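Local coordinates for exodeoxyribonuclease 10 (Escherichia coli, PDB 4FZX) that degrades single- and double-stranded DNA from the 3' end as a distributive, magnesium-dependent exonuclease of the DEDDh (DnaQ) family, at a contact of chain A with DNA. Residues are numbered along the deposited sequence; one frame, centred on the assembly and turned at random.

Contact 1: a contact of chain A with DNA. Residues 80, 100, 111-114. With nucleotides of chain B.
The stretch Lys111 to Asn114 meets two phosphates of chain B, one through a poorly ordered lysine and the next through a backbone N-H. Lys111 brings its ammonium NZ 2.7 Å from OP1 of DG15, a hydrogen bond that is also a salt bridge, though tentative given the disorder. The same NZ donates to Ser113 OG, so the serine hydroxyl may steady the lysine beside the phosphate. At the following phosphate, the backbone N of Asn114 donates to OP1 of DA16 at 2.9 Å. Because Asn114 begins a helix, the helix dipole is likely to add to the attraction for this anion. No base is seen stacked on these residues; the packing is against sugars. The CD2-CE2 rim of the Tyr112 ring lies under the deoxyribose, C5' and C4' sitting above the face toward that rim and CE2 3.4 Å from O4' of DG15, while the selenium of Met100, modelled as selenomethionine, lies 3.7 Å from that same ring oxygen. Behind them, the His80 ring is sandwiched between Asn114 CA on one face and Met100 CB on the other, both toward the rim. Its NE2 donates to the carbonyl O of Tyr112 at 2.7 Å, nearly within the imidazole plane, tying the two loops together. The site lies where the loop at 111-113 runs into the N-terminus of helix 114-120, with helix 99-106 and the loop after strand 76-79 beneath the sugars.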
ATOM      1  N   HIS A  80     -19.241 -11.386 -18.651  1.00 10.45           N
ATOM      2  CA  HIS A  80     -17.809 -11.573 -18.530  1.00 11.31           C
ATOM      3  C   HIS A  80     -17.044 -10.558 -19.366  1.00 11.92           C
ATOM      4  O   HIS A  80     -17.018 -10.642 -20.588  1.00 12.43           O
ATOM      5  CB  HIS A  80     -17.406 -13.001 -18.880  1.00 11.96           C
ATOM      6  CG  HIS A  80     -16.013 -13.347 -18.449  1.00 12.57           C
ATOM      7  ND1 HIS A  80     -15.702 -13.661 -17.144  1.00  7.75           N
ATOM      8  CD2 HIS A  80     -14.831 -13.269 -19.109  1.00 10.23           C
ATOM      9  CE1 HIS A  80     -14.397 -13.833 -17.036  1.00 12.20           C
ATOM     10  NE2 HIS A  80     -13.843 -13.574 -18.208  1.00  9.40           N
HETATM   11  N   MSE A 100     -15.271 -10.863 -14.836  1.00 10.93           N
HETATM   12  CA  MSE A 100     -13.844 -10.785 -15.095  1.00 12.59           C
HETATM   13  C   MSE A 100     -13.136 -10.003 -14.008  1.00 11.95           C
HETATM   14  O   MSE A 100     -12.139 -10.454 -13.448  1.00 10.56           O
HETATM   15  CB  MSE A 100     -13.570 -10.150 -16.458  1.00 11.92           C
HETATM   16  CG  MSE A 100     -12.112 -10.223 -16.858  1.00 16.82           C
HETATM   17 SE   MSE A 100     -11.742  -9.160 -18.461  1.00 30.80          SE
HETATM   18  CE  MSE A 100     -12.426 -10.430 -19.743  1.00 24.48           C
ATOM     19  N   LYS A 111      -5.663 -16.593 -14.648  1.00 14.75           N
ATOM     20  CA  LYS A 111      -6.040 -16.342 -16.039  1.00 17.59           C
ATOM     21  C   LYS A 111      -7.553 -16.114 -16.129  1.00 16.29           C
ATOM     22  O   LYS A 111      -8.321 -16.713 -15.376  1.00 16.60           O
ATOM     23  CB  LYS A 111      -5.597 -17.496 -16.944  1.00 18.42           C
ATOM     24  CG  LYS A 111      -6.336 -17.552 -18.269  1.00 29.52           C
ATOM     25  CD  LYS A 111      -5.370 -17.594 -19.468  1.00 39.26           C
ATOM     26  CE  LYS A 111      -6.139 -17.717 -20.792  1.00 43.24           C
ATOM     27  NZ  LYS A 111      -7.247 -16.694 -20.894  1.00 43.84           N
ATOM     28  N   TYR A 112      -7.971 -15.153 -16.941  1.00 15.05           N
ATOM     29  CA  TYR A 112      -9.272 -14.538 -16.715  1.00 14.52           C
ATOM     30  C   TYR A 112     -10.156 -14.370 -17.949  1.00 14.87           C
ATOM     31  O   TYR A 112     -11.164 -13.639 -17.910  1.00 13.89           O
ATOM     32  CB  TYR A 112      -9.149 -13.237 -15.911  1.00 15.07           C
ATOM     33  CG  TYR A 112      -8.295 -12.154 -16.544  1.00 14.49           C
ATOM     34  CD1 TYR A 112      -6.931 -12.057 -16.265  1.00 15.78           C
ATOM     35  CD2 TYR A 112      -8.864 -11.180 -17.351  1.00 17.21           C
ATOM     36  CE1 TYR A 112      -6.147 -11.043 -16.817  1.00 14.74           C
ATOM     37  CE2 TYR A 112      -8.103 -10.139 -17.874  1.00 15.06           C
ATOM     38  CZ  TYR A 112      -6.736 -10.103 -17.647  1.00 16.21           C
ATOM     39  OH  TYR A 112      -5.986  -9.061 -18.172  1.00 13.64           O
ATOM     40  N   SER A 113      -9.859 -15.132 -19.002  1.00 12.31           N
ATOM     41  CA  SER A 113     -10.848 -15.362 -20.041  1.00 13.42           C
ATOM     42  C   SER A 113     -11.961 -16.270 -19.521  1.00 13.70           C
ATOM     43  O   SER A 113     -11.760 -17.012 -18.565  1.00 14.03           O
ATOM     44  CB  SER A 113     -10.213 -15.959 -21.296  1.00 12.07           C
ATOM     45  OG  SER A 113      -9.903 -17.317 -21.100  1.00 13.13           O
ATOM     46  N   ASN A 114     -13.124 -16.212 -20.162  1.00 14.22           N
ATOM     47  CA  ASN A 114     -14.300 -16.947 -19.691  1.00 16.52           C
ATOM     48  C   ASN A 114     -14.041 -18.456 -19.587  1.00 17.41           C
ATOM     49  O   ASN A 114     -14.301 -19.061 -18.542  1.00 16.21           O
ATOM     50  CB  ASN A 114     -15.529 -16.653 -20.581  1.00 16.08           C
ATOM     51  CG  ASN A 114     -16.868 -16.969 -19.890  1.00 17.22           C
ATOM     52  OD1 ASN A 114     -17.021 -16.805 -18.686  1.00 17.99           O
ATOM     53  ND2 ASN A 114     -17.857 -17.352 -20.681  1.00 18.12           N
TER
ATOM     54  P    DG B  15      -6.328 -12.911 -22.267  1.00 23.24           P
ATOM     55  OP1  DG B  15      -6.354 -14.211 -21.580  1.00 21.89           O
ATOM     56  OP2  DG B  15      -5.876 -12.851 -23.675  1.00 29.39           O
ATOM     57  O5'  DG B  15      -7.796 -12.283 -22.184  1.00 24.30           O
ATOM     58  C5'  DG B  15      -8.492 -12.281 -20.945  1.00 18.56           C
ATOM     59  C4'  DG B  15      -9.712 -11.385 -21.029  1.00 19.29           C
ATOM     60  O4'  DG B  15      -9.319  -9.989 -21.094  1.00 21.07           O
ATOM     61  C3'  DG B  15     -10.591 -11.620 -22.247  1.00 17.02           C
ATOM     62  O3'  DG B  15     -11.567 -12.578 -21.898  1.00 15.47           O
ATOM     63  C2'  DG B  15     -11.230 -10.257 -22.472  1.00 19.42           C
ATOM     64  C1'  DG B  15     -10.166  -9.283 -21.977  1.00 18.68           C
ATOM     65  N9   DG B  15      -9.314  -8.796 -23.049  1.00 19.58           N
ATOM     66  C8   DG B  15      -8.391  -9.530 -23.747  1.00 21.10           C
ATOM     67  N7   DG B  15      -7.738  -8.819 -24.630  1.00 27.10           N
ATOM     68  C5   DG B  15      -8.256  -7.538 -24.491  1.00 22.62           C
ATOM     69  C6   DG B  15      -7.932  -6.364 -25.200  1.00 29.22           C
ATOM     70  O6   DG B  15      -7.076  -6.239 -26.092  1.00 33.59           O
ATOM     71  N1   DG B  15      -8.696  -5.270 -24.778  1.00 29.49           N
ATOM     72  C2   DG B  15      -9.657  -5.332 -23.773  1.00 30.77           C
ATOM     73  N2   DG B  15     -10.327  -4.189 -23.508  1.00 25.64           N
ATOM     74  N3   DG B  15      -9.970  -6.454 -23.111  1.00 22.49           N
ATOM     75  C4   DG B  15      -9.226  -7.503 -23.523  1.00 19.24           C
ATOM     76  P    DA B  16     -12.373 -13.323 -23.035  1.00 10.99           P
ATOM     77  OP1  DA B  16     -13.292 -14.215 -22.299  1.00 13.51           O
ATOM     78  OP2  DA B  16     -11.414 -13.823 -24.062  1.00 16.88           O
ATOM     79  O5'  DA B  16     -13.258 -12.159 -23.697  1.00 12.82           O
ATOM     80  C5'  DA B  16     -14.294 -11.530 -22.969  1.00  9.29           C
ATOM     81  C4'  DA B  16     -15.054 -10.560 -23.869  1.00  9.43           C
ATOM     82  O4'  DA B  16     -14.264  -9.346 -24.020  1.00 10.64           O
ATOM     83  C3'  DA B  16     -15.301 -11.064 -25.297  1.00 12.80           C
ATOM     84  O3'  DA B  16     -16.575 -11.751 -25.378  1.00  9.30           O
ATOM     85  C2'  DA B  16     -15.286  -9.770 -26.118  1.00  9.16           C
ATOM     86  C1'  DA B  16     -14.286  -8.911 -25.354  1.00 11.51           C
ATOM     87  N9   DA B  16     -12.958  -9.023 -25.910  1.00 14.42           N
ATOM     88  C8   DA B  16     -12.264 -10.157 -26.175  1.00 19.10           C
ATOM     89  N7   DA B  16     -11.120  -9.943 -26.771  1.00 20.55           N
ATOM     90  C5   DA B  16     -11.067  -8.574 -26.891  1.00 15.96           C
ATOM     91  C6   DA B  16     -10.110  -7.725 -27.460  1.00 19.96           C
ATOM     92  N6   DA B  16      -8.969  -8.159 -28.003  1.00 19.71           N
ATOM     93  N1   DA B  16     -10.384  -6.411 -27.462  1.00 25.01           N
ATOM     94  C2   DA B  16     -11.544  -5.989 -26.925  1.00 26.61           C
ATOM     95  N3   DA B  16     -12.531  -6.697 -26.370  1.00 19.36           N
ATOM     96  C4   DA B  16     -12.205  -7.995 -26.387  1.00 17.27           C
TER

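Contact 2: a contact of chain A with DNA. Residues 6-9, 47, 51, 84. With nucleotides of chain B.
Glu8 and the backbone of Thr9 hold the 3'-hydroxyl of DG17, the unpaired last nucleotide of chain B. O3' donates to Glu8 OE1 at 2.5 Å, meeting the carboxylate on its anti side and 35° out of its plane, and accepts from Thr9 N at 3.2 Å. A bend at chi2 (-61°) curls the glutamate chain so that OE1 turns to O3', which also lies 3.3 Å from Glu8 CB. With an alanine here, the terminal hydroxyl would probably lose its carboxylate acceptor. His51 presents CD2 at its edge, 3.4 Å from O3', and its NE2 donates to Thr9 O from above the carbonyl plane; Ala47 O lies over the centre of one imidazole face, 3.2 Å above it. On the sugar, Thr9 OG1 is 3.1 Å from the ring oxygen O4' of DG17 and can donate a hydrogen bond to it. Phe84 brings CZ of its ring rim 3.6 Å from O4', and Ala47 CB packs on C2'. All these contacts are to sugar and backbone; no contact to a guanine edge is seen among these residues, consistent with an exonuclease that must accept any terminal base. Asp6 and Glu8, acidic residues of the DEDDh motif that bind sodium in this crystal, face the scissile phosphate. The site lies at the end of strand 2-9, between helix 45-51 and helix 82-88.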
ATOM      1  N   ASP A   6     -25.035 -12.586 -22.522  1.00 14.23           N
ATOM      2  CA  ASP A   6     -23.952 -12.701 -23.489  1.00 14.48           C
ATOM      3  C   ASP A   6     -24.410 -12.313 -24.886  1.00 15.04           C
ATOM      4  O   ASP A   6     -25.560 -12.541 -25.262  1.00 14.54           O
ATOM      5  CB  ASP A   6     -23.358 -14.115 -23.501  1.00 14.10           C
ATOM      6  CG  ASP A   6     -22.126 -14.229 -24.405  1.00 15.64           C
ATOM      7  OD1 ASP A   6     -21.042 -13.756 -24.016  1.00 17.85           O
ATOM      8  OD2 ASP A   6     -22.236 -14.805 -25.502  1.00 17.24           O
ATOM      9  N   THR A   7     -23.457 -11.816 -25.667  1.00 14.28           N
ATOM     10  CA  THR A   7     -23.701 -11.255 -26.984  1.00 15.07           C
ATOM     11  C   THR A   7     -22.588 -11.755 -27.922  1.00 12.72           C
ATOM     12  O   THR A   7     -21.421 -11.575 -27.641  1.00 13.28           O
ATOM     13  CB  THR A   7     -23.601  -9.702 -26.919  1.00 15.73           C
ATOM     14  OG1 THR A   7     -24.680  -9.185 -26.130  1.00 21.10           O
ATOM     15  CG2 THR A   7     -23.678  -9.114 -28.277  1.00 19.32           C
ATOM     16  N   GLU A   8     -22.943 -12.377 -29.032  1.00 11.55           N
ATOM     17  CA  GLU A   8     -21.978 -12.579 -30.101  1.00 10.79           C
ATOM     18  C   GLU A   8     -22.201 -11.525 -31.181  1.00  9.96           C
ATOM     19  O   GLU A   8     -23.331 -11.110 -31.417  1.00  9.96           O
ATOM     20  CB  GLU A   8     -22.090 -13.991 -30.691  1.00 11.05           C
ATOM     21  CG  GLU A   8     -22.069 -15.128 -29.658  1.00 11.89           C
ATOM     22  CD  GLU A   8     -20.778 -15.173 -28.835  1.00 16.73           C
ATOM     23  OE1 GLU A   8     -19.677 -14.949 -29.393  1.00 15.43           O
ATOM     24  OE2 GLU A   8     -20.866 -15.456 -27.622  1.00 18.71           O
ATOM     25  N   THR A   9     -21.113 -11.102 -31.824  1.00  9.03           N
ATOM     26  CA  THR A   9     -21.074  -9.856 -32.585  1.00  7.98           C
ATOM     27  C   THR A   9     -20.373 -10.041 -33.933  1.00  8.88           C
ATOM     28  O   THR A   9     -19.748 -11.065 -34.198  1.00  7.94           O
ATOM     29  CB  THR A   9     -20.341  -8.735 -31.805  1.00  8.33           C
ATOM     30  OG1 THR A   9     -19.033  -9.181 -31.442  1.00  9.82           O
ATOM     31  CG2 THR A   9     -21.119  -8.337 -30.524  1.00  7.08           C
ATOM     32  N   ALA A  47     -14.682 -12.811 -36.619  1.00 15.08           N
ATOM     33  CA  ALA A  47     -15.808 -13.079 -35.714  1.00 13.97           C
ATOM     34  C   ALA A  47     -16.540 -14.369 -36.116  1.00 12.51           C
ATOM     35  O   ALA A  47     -16.902 -15.188 -35.270  1.00 11.25           O
ATOM     36  CB  ALA A  47     -16.798 -11.875 -35.710  1.00 12.17           C
ATOM     37  N   HIS A  51     -17.702 -17.527 -33.513  1.00 11.56           N
ATOM     38  CA  HIS A  51     -19.063 -17.911 -33.122  1.00 12.55           C
ATOM     39  C   HIS A  51     -19.768 -18.797 -34.147  1.00 12.63           C
ATOM     40  O   HIS A  51     -20.749 -19.460 -33.822  1.00 13.17           O
ATOM     41  CB  HIS A  51     -19.921 -16.693 -32.766  1.00 10.81           C
ATOM     42  CG  HIS A  51     -20.000 -15.676 -33.854  1.00 11.12           C
ATOM     43  ND1 HIS A  51     -20.236 -16.014 -35.170  1.00  8.21           N
ATOM     44  CD2 HIS A  51     -19.793 -14.337 -33.839  1.00  6.44           C
ATOM     45  CE1 HIS A  51     -20.231 -14.918 -35.907  1.00  7.85           C
ATOM     46  NE2 HIS A  51     -20.000 -13.886 -35.116  1.00  6.25           N
ATOM     47  N   PHE A  84     -17.533  -4.734 -22.445  1.00 12.41           N
ATOM     48  CA  PHE A  84     -17.809  -5.050 -23.836  1.00 12.33           C
ATOM     49  C   PHE A  84     -19.312  -5.076 -24.158  1.00 11.60           C
ATOM     50  O   PHE A  84     -19.773  -4.308 -24.994  1.00 11.35           O
ATOM     51  CB  PHE A  84     -17.112  -6.355 -24.252  1.00 10.11           C
ATOM     52  CG  PHE A  84     -17.387  -6.760 -25.672  1.00 12.50           C
ATOM     53  CD1 PHE A  84     -16.697  -6.171 -26.724  1.00 11.56           C
ATOM     54  CD2 PHE A  84     -18.358  -7.712 -25.961  1.00 12.55           C
ATOM     55  CE1 PHE A  84     -16.961  -6.536 -28.040  1.00 13.05           C
ATOM     56  CE2 PHE A  84     -18.626  -8.083 -27.270  1.00 11.30           C
ATOM     57  CZ  PHE A  84     -17.918  -7.506 -28.311  1.00 12.60           C
TER
ATOM     58  P    DG B  17     -16.754 -13.047 -26.275  1.00 10.08           P
ATOM     59  OP1  DG B  17     -18.094 -13.596 -25.990  1.00 14.68           O
ATOM     60  OP2  DG B  17     -15.581 -13.926 -26.107  1.00 11.88           O
ATOM     61  O5'  DG B  17     -16.723 -12.423 -27.732  1.00 12.51           O
ATOM     62  C5'  DG B  17     -17.785 -11.586 -28.144  1.00 11.45           C
ATOM     63  C4'  DG B  17     -17.764 -11.341 -29.638  1.00 11.09           C
ATOM     64  O4'  DG B  17     -16.653 -10.486 -29.935  1.00 12.62           O
ATOM     65  C3'  DG B  17     -17.584 -12.561 -30.533  1.00 12.15           C
ATOM     66  O3'  DG B  17     -18.862 -13.110 -30.803  1.00 14.84           O
ATOM     67  C2'  DG B  17     -16.974 -11.949 -31.795  1.00 11.40           C
ATOM     68  C1'  DG B  17     -16.159 -10.794 -31.222  1.00 17.06           C
ATOM     69  N9   DG B  17     -14.770 -11.135 -31.015  1.00 17.95           N
ATOM     70  C8   DG B  17     -14.234 -11.729 -29.899  1.00 16.69           C
ATOM     71  N7   DG B  17     -12.953 -11.910 -29.989  1.00 18.30           N
ATOM     72  C5   DG B  17     -12.634 -11.383 -31.236  1.00 20.90           C
ATOM     73  C6   DG B  17     -11.384 -11.292 -31.871  1.00 25.48           C
ATOM     74  O6   DG B  17     -10.291 -11.658 -31.416  1.00 28.05           O
ATOM     75  N1   DG B  17     -11.488 -10.707 -33.136  1.00 27.29           N
ATOM     76  C2   DG B  17     -12.670 -10.254 -33.705  1.00 29.32           C
ATOM     77  N2   DG B  17     -12.589  -9.717 -34.944  1.00 30.62           N
ATOM     78  N3   DG B  17     -13.858 -10.347 -33.111  1.00 20.68           N
ATOM     79  C4   DG B  17     -13.746 -10.921 -31.888  1.00 18.76           C
TER

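Contact 3: a contact of chain A with DNA. Residues 80-81, 84, 100. With nucleotides of chain B.
Asn81 has a left-handed backbone (phi 65°, psi 65°), which turns the chain from the loop after strand 76-79 into helix 82-88 and points its side chain at the sugar of DA16. The amide ND2 donates to the ring oxygen O4' at 2.9 Å, almost straight (168° at H) and with the acceptor close to the amide plane. Its CB also packs against C4' of the same deoxyribose. Phe84 takes the neighbouring side of the sugar: C2' of DA16 sits over the centre of the phenyl face, 3.7 Å from the centroid, in a CH-pi contact. With CG opposite its own backbone N, the phenyl group extends from the helix and lays this face against the sugar. Met100 turns its methyl CE toward the DNA, where it lies 3.9 Å from C5' of DA16; its closer approach to DG15 is doubtful. His80 adds a looser contact, CD2 being 3.7 Å from OP1 of DA16. Together these groups hold the first unpaired nucleotide by its sugar and phosphate, with no contact to a base edge seen among them. The site probably guides the overhang toward the catalytic end with little regard to sequence.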
ATOM      1  N   HIS A  80     -19.241 -11.386 -18.651  1.00 10.45           N
ATOM      2  CA  HIS A  80     -17.809 -11.573 -18.530  1.00 11.31           C
ATOM      3  C   HIS A  80     -17.044 -10.558 -19.366  1.00 11.92           C
ATOM      4  O   HIS A  80     -17.018 -10.642 -20.588  1.00 12.43           O
ATOM      5  CB  HIS A  80     -17.406 -13.001 -18.880  1.00 11.96           C
ATOM      6  CG  HIS A  80     -16.013 -13.347 -18.449  1.00 12.57           C
ATOM      7  ND1 HIS A  80     -15.702 -13.661 -17.144  1.00  7.75           N
ATOM      8  CD2 HIS A  80     -14.831 -13.269 -19.109  1.00 10.23           C
ATOM      9  CE1 HIS A  80     -14.397 -13.833 -17.036  1.00 12.20           C
ATOM     10  NE2 HIS A  80     -13.843 -13.574 -18.208  1.00  9.40           N
ATOM     11  N   ASN A  81     -16.395  -9.613 -18.696  1.00 13.74           N
ATOM     12  CA  ASN A  81     -15.982  -8.347 -19.329  1.00 14.52           C
ATOM     13  C   ASN A  81     -17.166  -7.489 -19.771  1.00 14.56           C
ATOM     14  O   ASN A  81     -17.370  -7.253 -20.965  1.00 14.79           O
ATOM     15  CB  ASN A  81     -15.034  -8.567 -20.506  1.00 14.15           C
ATOM     16  CG  ASN A  81     -14.225  -7.298 -20.850  1.00 18.43           C
ATOM     17  OD1 ASN A  81     -14.130  -6.375 -20.040  1.00 20.01           O
ATOM     18  ND2 ASN A  81     -13.647  -7.261 -22.035  1.00 15.66           N
ATOM     19  N   PHE A  84     -17.533  -4.734 -22.445  1.00 12.41           N
ATOM     20  CA  PHE A  84     -17.809  -5.050 -23.836  1.00 12.33           C
ATOM     21  C   PHE A  84     -19.312  -5.076 -24.158  1.00 11.60           C
ATOM     22  O   PHE A  84     -19.773  -4.308 -24.994  1.00 11.35           O
ATOM     23  CB  PHE A  84     -17.112  -6.355 -24.252  1.00 10.11           C
ATOM     24  CG  PHE A  84     -17.387  -6.760 -25.672  1.00 12.50           C
ATOM     25  CD1 PHE A  84     -16.697  -6.171 -26.724  1.00 11.56           C
ATOM     26  CD2 PHE A  84     -18.358  -7.712 -25.961  1.00 12.55           C
ATOM     27  CE1 PHE A  84     -16.961  -6.536 -28.040  1.00 13.05           C
ATOM     28  CE2 PHE A  84     -18.626  -8.083 -27.270  1.00 11.30           C
ATOM     29  CZ  PHE A  84     -17.918  -7.506 -28.311  1.00 12.60           C
HETATM   30  N   MSE A 100     -15.271 -10.863 -14.836  1.00 10.93           N
HETATM   31  CA  MSE A 100     -13.844 -10.785 -15.095  1.00 12.59           C
HETATM   32  C   MSE A 100     -13.136 -10.003 -14.008  1.00 11.95           C
HETATM   33  O   MSE A 100     -12.139 -10.454 -13.448  1.00 10.56           O
HETATM   34  CB  MSE A 100     -13.570 -10.150 -16.458  1.00 11.92           C
HETATM   35  CG  MSE A 100     -12.112 -10.223 -16.858  1.00 16.82           C
HETATM   36 SE   MSE A 100     -11.742  -9.160 -18.461  1.00 30.80          SE
HETATM   37  CE  MSE A 100     -12.426 -10.430 -19.743  1.00 24.48           C
TER
ATOM     38  P    DG B  15      -6.328 -12.911 -22.267  1.00 23.24           P
ATOM     39  OP1  DG B  15      -6.354 -14.211 -21.580  1.00 21.89           O
ATOM     40  OP2  DG B  15      -5.876 -12.851 -23.675  1.00 29.39           O
ATOM     41  O5'  DG B  15      -7.796 -12.283 -22.184  1.00 24.30           O
ATOM     42  C5'  DG B  15      -8.492 -12.281 -20.945  1.00 18.56           C
ATOM     43  C4'  DG B  15      -9.712 -11.385 -21.029  1.00 19.29           C
ATOM     44  O4'  DG B  15      -9.319  -9.989 -21.094  1.00 21.07           O
ATOM     45  C3'  DG B  15     -10.591 -11.620 -22.247  1.00 17.02           C
ATOM     46  O3'  DG B  15     -11.567 -12.578 -21.898  1.00 15.47           O
ATOM     47  C2'  DG B  15     -11.230 -10.257 -22.472  1.00 19.42           C
ATOM     48  C1'  DG B  15     -10.166  -9.283 -21.977  1.00 18.68           C
ATOM     49  N9   DG B  15      -9.314  -8.796 -23.049  1.00 19.58           N
ATOM     50  C8   DG B  15      -8.391  -9.530 -23.747  1.00 21.10           C
ATOM     51  N7   DG B  15      -7.738  -8.819 -24.630  1.00 27.10           N
ATOM     52  C5   DG B  15      -8.256  -7.538 -24.491  1.00 22.62           C
ATOM     53  C6   DG B  15      -7.932  -6.364 -25.200  1.00 29.22           C
ATOM     54  O6   DG B  15      -7.076  -6.239 -26.092  1.00 33.59           O
ATOM     55  N1   DG B  15      -8.696  -5.270 -24.778  1.00 29.49           N
ATOM     56  C2   DG B  15      -9.657  -5.332 -23.773  1.00 30.77           C
ATOM     57  N2   DG B  15     -10.327  -4.189 -23.508  1.00 25.64           N
ATOM     58  N3   DG B  15      -9.970  -6.454 -23.111  1.00 22.49           N
ATOM     59  C4   DG B  15      -9.226  -7.503 -23.523  1.00 19.24           C
ATOM     60  P    DA B  16     -12.373 -13.323 -23.035  1.00 10.99           P
ATOM     61  OP1  DA B  16     -13.292 -14.215 -22.299  1.00 13.51           O
ATOM     62  OP2  DA B  16     -11.414 -13.823 -24.062  1.00 16.88           O
ATOM     63  O5'  DA B  16     -13.258 -12.159 -23.697  1.00 12.82           O
ATOM     64  C5'  DA B  16     -14.294 -11.530 -22.969  1.00  9.29           C
ATOM     65  C4'  DA B  16     -15.054 -10.560 -23.869  1.00  9.43           C
ATOM     66  O4'  DA B  16     -14.264  -9.346 -24.020  1.00 10.64           O
ATOM     67  C3'  DA B  16     -15.301 -11.064 -25.297  1.00 12.80           C
ATOM     68  O3'  DA B  16     -16.575 -11.751 -25.378  1.00  9.30           O
ATOM     69  C2'  DA B  16     -15.286  -9.770 -26.118  1.00  9.16           C
ATOM     70  C1'  DA B  16     -14.286  -8.911 -25.354  1.00 11.51           C
ATOM     71  N9   DA B  16     -12.958  -9.023 -25.910  1.00 14.42           N
ATOM     72  C8   DA B  16     -12.264 -10.157 -26.175  1.00 19.10           C
ATOM     73  N7   DA B  16     -11.120  -9.943 -26.771  1.00 20.55           N
ATOM     74  C5   DA B  16     -11.067  -8.574 -26.891  1.00 15.96           C
ATOM     75  C6   DA B  16     -10.110  -7.725 -27.460  1.00 19.96           C
ATOM     76  N6   DA B  16      -8.969  -8.159 -28.003  1.00 19.71           N
ATOM     77  N1   DA B  16     -10.384  -6.411 -27.462  1.00 25.01           N
ATOM     78  C2   DA B  16     -11.544  -5.989 -26.925  1.00 26.61           C
ATOM     79  N3   DA B  16     -12.531  -6.697 -26.370  1.00 19.36           N
ATOM     80  C4   DA B  16     -12.205  -7.995 -26.387  1.00 17.27           C
TER

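The three contacts follow one strand, chain B, along the surface of chain A. Contact 1 and contact 3 lie about 7 Å apart between the centres of their C-alpha atoms and share His80 and Met100, and both touch DG15 and DA16. Contact 2 lies about 11 Å from contact 3, with Phe84 of helix 82-88 common to both, and about 15 Å from contact 1. Contact 3 is therefore the bridge: contact 1 holds the junction of paired DG15 and unpaired DA16, contact 2 the 3'-terminal nucleotide, and the arrangement probably lays the overhang across the active site, with its 3' end at the acidic residues.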